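Local coordinates for protein geranylgeranyl pyrophosphate synthase (Geoglobus acetivorans, PDB 5JFQ) that catalyses the stepwise addition of three isopentenyl diphosphate units to dimethylallyl diphosphate, forming geranylgeranyl diphosphate as major product and some farnesyl diphosphate, at residues L140-D154 and E170-I182. Sequence-based numbering, arbitrary orientation.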
loop_
_atom_site.group_PDB
_atom_site.type_symbol
_atom_site.label_atom_id
_atom_site.label_comp_id
_atom_site.label_asym_id
_atom_site.label_seq_id
_atom_site.Cartn_x
_atom_site.Cartn_y
_atom_site.Cartn_z
ATOM N N LEU B 140 -7.733 7.049 7.808
ATOM C CA LEU B 140 -7.554 6.726 6.402
ATOM C C LEU B 140 -6.899 5.371 6.208
ATOM O O LEU B 140 -7.170 4.685 5.219
ATOM C CB LEU B 140 -6.722 7.805 5.726
ATOM C CG LEU B 140 -6.364 7.514 4.271
ATOM C CD1 LEU B 140 -7.610 7.378 3.399
ATOM C CD2 LEU B 140 -5.462 8.594 3.739
ATOM N N ALA B 141 -6.033 4.967 7.126
ATOM C CA ALA B 141 -5.406 3.662 6.977
ATOM C C ALA B 141 -6.396 2.545 7.292
ATOM O O ALA B 141 -6.364 1.485 6.659
ATOM C CB ALA B 141 -4.163 3.576 7.871
ATOM N N ARG B 142 -7.269 2.754 8.280
ATOM C CA ARG B 142 -8.315 1.778 8.565
ATOM C C ARG B 142 -9.289 1.692 7.403
ATOM O O ARG B 142 -9.771 0.607 7.046
ATOM C CB ARG B 142 -9.059 2.170 9.835
ATOM C CG ARG B 142 -8.349 1.796 11.106
ATOM C CD ARG B 142 -9.097 0.661 11.840
ATOM N NE ARG B 142 -9.588 -0.395 10.949
ATOM C CZ ARG B 142 -8.944 -1.531 10.679
ATOM N NH1 ARG B 142 -7.758 -1.792 11.212
ATOM N NH2 ARG B 142 -9.496 -2.424 9.864
ATOM N N VAL B 143 -9.601 2.851 6.827
ATOM C CA VAL B 143 -10.407 2.927 5.619
ATOM C C VAL B 143 -9.789 2.069 4.525
ATOM O O VAL B 143 -10.477 1.267 3.879
ATOM C CB VAL B 143 -10.550 4.412 5.213
ATOM C CG1 VAL B 143 -10.949 4.572 3.765
ATOM C CG2 VAL B 143 -11.532 5.106 6.141
ATOM N N CYS B 144 -8.473 2.185 4.335
ATOM C CA CYS B 144 -7.794 1.397 3.315
ATOM C C CYS B 144 -7.856 -0.094 3.633
ATOM O O CYS B 144 -8.004 -0.923 2.731
ATOM C CB CYS B 144 -6.350 1.873 3.180
ATOM S SG CYS B 144 -6.199 3.544 2.477
ATOM N N VAL B 145 -7.751 -0.460 4.910
ATOM C CA VAL B 145 -7.917 -1.862 5.271
ATOM C C VAL B 145 -9.301 -2.335 4.867
ATOM O O VAL B 145 -9.466 -3.445 4.351
ATOM C CB VAL B 145 -7.667 -2.070 6.777
ATOM C CG1 VAL B 145 -8.028 -3.483 7.190
ATOM C CG2 VAL B 145 -6.210 -1.753 7.139
ATOM N N GLU B 146 -10.314 -1.490 5.066
ATOM C CA GLU B 146 -11.683 -1.916 4.809
ATOM C C GLU B 146 -11.963 -2.026 3.317
ATOM O O GLU B 146 -12.640 -2.962 2.889
ATOM C CB GLU B 146 -12.663 -0.966 5.480
ATOM C CG GLU B 146 -12.712 -1.149 6.982
ATOM C CD GLU B 146 -14.102 -0.929 7.538
ATOM O OE1 GLU B 146 -14.440 0.236 7.841
ATOM O OE2 GLU B 146 -14.865 -1.920 7.651
ATOM N N ILE B 147 -11.447 -1.093 2.511
ATOM C CA ILE B 147 -11.555 -1.237 1.058
ATOM C C ILE B 147 -10.995 -2.581 0.617
ATOM O O ILE B 147 -11.588 -3.271 -0.219
ATOM C CB ILE B 147 -10.843 -0.079 0.331
ATOM C CG1 ILE B 147 -11.326 1.280 0.842
ATOM C CG2 ILE B 147 -11.024 -0.202 -1.186
ATOM C CD1 ILE B 147 -10.756 2.432 0.068
ATOM N N CYS B 148 -9.844 -2.968 1.166
ATOM C CA CYS B 148 -9.275 -4.277 0.863
ATOM C C CYS B 148 -10.200 -5.388 1.341
ATOM O O CYS B 148 -10.423 -6.379 0.636
ATOM C CB CYS B 148 -7.896 -4.419 1.514
ATOM S SG CYS B 148 -6.653 -3.252 0.946
ATOM N N GLU B 149 -10.722 -5.248 2.561
ATOM C CA GLU B 149 -11.711 -6.195 3.049
ATOM C C GLU B 149 -12.920 -6.240 2.117
ATOM O O GLU B 149 -13.440 -7.319 1.820
ATOM C CB GLU B 149 -12.124 -5.829 4.476
ATOM C CG GLU B 149 -11.016 -6.003 5.508
ATOM C CD GLU B 149 -11.460 -5.632 6.914
ATOM O OE1 GLU B 149 -12.565 -5.061 7.051
ATOM O OE2 GLU B 149 -10.709 -5.904 7.885
ATOM N N GLY B 150 -13.345 -5.082 1.609
ATOM C CA GLY B 150 -14.469 -5.051 0.689
ATOM C C GLY B 150 -14.163 -5.730 -0.635
ATOM O O GLY B 150 -14.917 -6.597 -1.091
ATOM N N GLN B 151 -13.056 -5.341 -1.275
ATOM C CA GLN B 151 -12.698 -5.947 -2.554
ATOM C C GLN B 151 -12.569 -7.458 -2.426
ATOM O O GLN B 151 -12.974 -8.205 -3.326
ATOM C CB GLN B 151 -11.401 -5.335 -3.085
ATOM C CG GLN B 151 -10.852 -5.993 -4.366
ATOM C CD GLN B 151 -11.770 -5.835 -5.584
ATOM O OE1 GLN B 151 -12.793 -5.149 -5.530
ATOM N NE2 GLN B 151 -11.398 -6.477 -6.694
ATOM N N PHE B 152 -12.024 -7.932 -1.311
ATOM C CA PHE B 152 -11.985 -9.370 -1.089
ATOM C C PHE B 152 -13.390 -9.942 -0.908
ATOM O O PHE B 152 -13.668 -11.067 -1.334
ATOM C CB PHE B 152 -11.111 -9.665 0.120
ATOM C CG PHE B 152 -10.960 -11.109 0.421
ATOM C CD1 PHE B 152 -9.991 -11.857 -0.217
ATOM C CD2 PHE B 152 -11.771 -11.718 1.358
ATOM C CE1 PHE B 152 -9.850 -13.200 0.065
ATOM C CE2 PHE B 152 -11.631 -13.051 1.649
ATOM C CZ PHE B 152 -10.677 -13.796 1.003
ATOM N N MET B 153 -14.292 -9.179 -0.294
ATOM C CA MET B 153 -15.669 -9.639 -0.168
ATOM C C MET B 153 -16.357 -9.689 -1.529
ATOM O O MET B 153 -16.942 -10.712 -1.902
ATOM C CB MET B 153 -16.434 -8.736 0.798
ATOM C CG MET B 153 -16.209 -9.105 2.247
ATOM S SD MET B 153 -16.675 -7.806 3.406
ATOM C CE MET B 153 -18.428 -7.705 3.105
ATOM N N ASP B 154 -16.278 -8.590 -2.289
ATOM C CA ASP B 154 -16.889 -8.523 -3.614
ATOM C C ASP B 154 -16.447 -9.683 -4.488
ATOM O O ASP B 154 -17.267 -10.312 -5.164
ATOM C CB ASP B 154 -16.523 -7.197 -4.277
ATOM C CG ASP B 154 -17.441 -6.841 -5.400
ATOM O OD1 ASP B 154 -18.612 -7.264 -5.343
ATOM O OD2 ASP B 154 -17.005 -6.119 -6.319
ATOM N N GLU B 170 -22.905 -4.586 3.243
ATOM C CA GLU B 170 -21.695 -4.366 4.022
ATOM C C GLU B 170 -20.476 -4.297 3.112
ATOM O O GLU B 170 -19.548 -3.517 3.370
ATOM C CB GLU B 170 -21.527 -5.458 5.080
ATOM C CG GLU B 170 -20.387 -5.176 6.055
ATOM C CD GLU B 170 -20.423 -3.750 6.600
ATOM O OE1 GLU B 170 -21.535 -3.244 6.879
ATOM O OE2 GLU B 170 -19.342 -3.133 6.742
ATOM N N MET B 171 -20.484 -5.070 2.022
ATOM C CA MET B 171 -19.387 -5.015 1.067
ATOM C C MET B 171 -19.334 -3.665 0.375
ATOM O O MET B 171 -18.254 -3.095 0.207
ATOM C CB MET B 171 -19.514 -6.139 0.041
ATOM C CG MET B 171 -18.422 -6.129 -1.003
ATOM S SD MET B 171 -18.771 -5.017 -2.372
ATOM C CE MET B 171 -20.281 -5.750 -3.040
ATOM N N VAL B 172 -20.482 -3.152 -0.067
ATOM C CA VAL B 172 -20.467 -1.860 -0.745
ATOM C C VAL B 172 -20.047 -0.765 0.225
ATOM O O VAL B 172 -19.339 0.180 -0.154
ATOM C CB VAL B 172 -21.828 -1.556 -1.406
ATOM C CG1 VAL B 172 -22.898 -1.351 -0.376
ATOM C CG2 VAL B 172 -21.722 -0.303 -2.229
ATOM N N ARG B 173 -20.437 -0.894 1.494
ATOM C CA ARG B 173 -20.048 0.091 2.495
ATOM C C ARG B 173 -18.529 0.179 2.607
ATOM O O ARG B 173 -17.962 1.280 2.654
ATOM C CB ARG B 173 -20.689 -0.271 3.838
ATOM C CG ARG B 173 -20.258 0.584 5.005
ATOM C CD ARG B 173 -20.394 -0.171 6.315
ATOM N NE ARG B 173 -19.446 0.362 7.278
ATOM C CZ ARG B 173 -18.319 -0.242 7.639
ATOM N NH1 ARG B 173 -18.012 -1.427 7.133
ATOM N NH2 ARG B 173 -17.507 0.338 8.518
ATOM N N LYS B 174 -17.855 -0.975 2.623
ATOM C CA LYS B 174 -16.399 -1.006 2.667
ATOM C C LYS B 174 -15.786 -0.666 1.309
ATOM O O LYS B 174 -14.846 0.132 1.232
ATOM C CB LYS B 174 -15.914 -2.380 3.122
ATOM C CG LYS B 174 -16.250 -2.778 4.538
ATOM C CD LYS B 174 -15.509 -4.074 4.858
ATOM C CE LYS B 174 -15.688 -4.528 6.292
ATOM N NZ LYS B 174 -17.035 -5.104 6.563
ATOM N N LYS B 175 -16.308 -1.254 0.227
ATOM C CA LYS B 175 -15.573 -1.232 -1.037
ATOM C C LYS B 175 -15.555 0.160 -1.648
ATOM O O LYS B 175 -14.516 0.610 -2.149
ATOM C CB LYS B 175 -16.158 -2.249 -2.026
ATOM C CG LYS B 175 -15.359 -2.382 -3.334
ATOM C CD LYS B 175 -13.852 -2.539 -3.065
ATOM C CE LYS B 175 -12.984 -2.420 -4.330
ATOM N NZ LYS B 175 -12.925 -1.060 -4.947
ATOM N N THR B 176 -16.686 0.860 -1.618
ATOM C CA THR B 176 -16.728 2.205 -2.164
ATOM C C THR B 176 -17.277 3.258 -1.202
ATOM O O THR B 176 -17.145 4.451 -1.492
ATOM C CB THR B 176 -17.541 2.217 -3.468
ATOM O OG1 THR B 176 -18.861 1.731 -3.209
ATOM C CG2 THR B 176 -16.874 1.323 -4.541
ATOM N N GLY B 177 -17.835 2.865 -0.058
ATOM C CA GLY B 177 -18.481 3.796 0.844
ATOM C C GLY B 177 -17.554 4.521 1.803
ATOM O O GLY B 177 -17.580 5.761 1.873
ATOM N N VAL B 178 -16.725 3.773 2.546
ATOM C CA VAL B 178 -15.881 4.407 3.563
ATOM C C VAL B 178 -14.920 5.402 2.932
ATOM O O VAL B 178 -14.665 6.466 3.502
ATOM C CB VAL B 178 -15.124 3.367 4.412
ATOM C CG1 VAL B 178 -16.081 2.593 5.327
ATOM C CG2 VAL B 178 -14.259 2.439 3.542
ATOM N N LEU B 179 -14.372 5.099 1.756
ATOM C CA LEU B 179 -13.532 6.118 1.136
ATOM C C LEU B 179 -14.342 7.367 0.824
ATOM O O LEU B 179 -13.797 8.475 0.816
ATOM C CB LEU B 179 -12.842 5.604 -0.126
ATOM C CG LEU B 179 -11.706 6.514 -0.596
ATOM C CD1 LEU B 179 -10.673 6.637 0.495
ATOM C CD2 LEU B 179 -11.060 6.018 -1.865
ATOM N N ILE B 180 -15.644 7.219 0.589
ATOM C CA ILE B 180 -16.447 8.415 0.404
ATOM C C ILE B 180 -16.807 9.018 1.747
ATOM O O ILE B 180 -16.884 10.240 1.873
ATOM C CB ILE B 180 -17.691 8.110 -0.437
ATOM C CG1 ILE B 180 -17.255 7.446 -1.747
ATOM C CG2 ILE B 180 -18.438 9.400 -0.712
ATOM C CD1 ILE B 180 -18.370 7.189 -2.741
ATOM N N GLY B 181 -17.002 8.187 2.771
ATOM C CA GLY B 181 -17.228 8.715 4.111
ATOM C C GLY B 181 -16.064 9.546 4.635
ATOM O O GLY B 181 -16.257 10.626 5.206
ATOM N N ILE B 182 -14.835 9.052 4.458
ATOM C CA ILE B 182 -13.700 9.774 5.017
ATOM C C ILE B 182 -13.397 11.017 4.197
ATOM O O ILE B 182 -12.861 11.994 4.737
ATOM C CB ILE B 182 -12.466 8.864 5.148
ATOM C CG1 ILE B 182 -11.335 9.640 5.825
ATOM C CG2 ILE B 182 -12.027 8.358 3.793
ATOM C CD1 ILE B 182 -10.253 8.791 6.393
#
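K174 and K175 lie against G150 where two roughly antiparallel helices (145°) of the all-alpha polyprenyl synthase fold draw closest, the axes of these two segments approaching to 6.9 Å. Lacking a side chain, G150 lets its CA come 4.3 Å from CA of K175, and opens a hole into which K174 fits as a knob among E146, E149, G150 and M153. The long aliphatic chain of K174 suits this place: its CB packs 3.9 Å from G150 CA, and the chain runs out across E146 at about a right angle, toward E170 of its own helix, whose modelled position leaves that pairing doubtful.

E146 forms its salt bridge with R173, K174 NZ being only near E146 OE2. The extended arginine brings NH2 to 3.1 Å from E146 OE1, but the carboxylate and guanidinium planes are turned 53° apart and this bond is weak. V178 CG1 lies over one guanidinium face, offset toward the rim.

Toward L140 the contact turns apolar. Branched V143 offers CG1 to L179 and CG2 to I182, whose CD1 reaches CB of L140 at 3.7 Å. At the other end flexible M171 bends along D154, while M153 CE rests on M171 CB at 3.6 Å.

K175 leaves on another side, toward the active site. With CG anti to the backbone N (chi1 -175°), its chain passes beside I147 and Q151, and its amine forms a salt bridge with D84, a probable magnesium ligand; K175 itself probably binds dimethylallyl diphosphate. Along this path K175 CD lies 4.1 Å from I147 CG2.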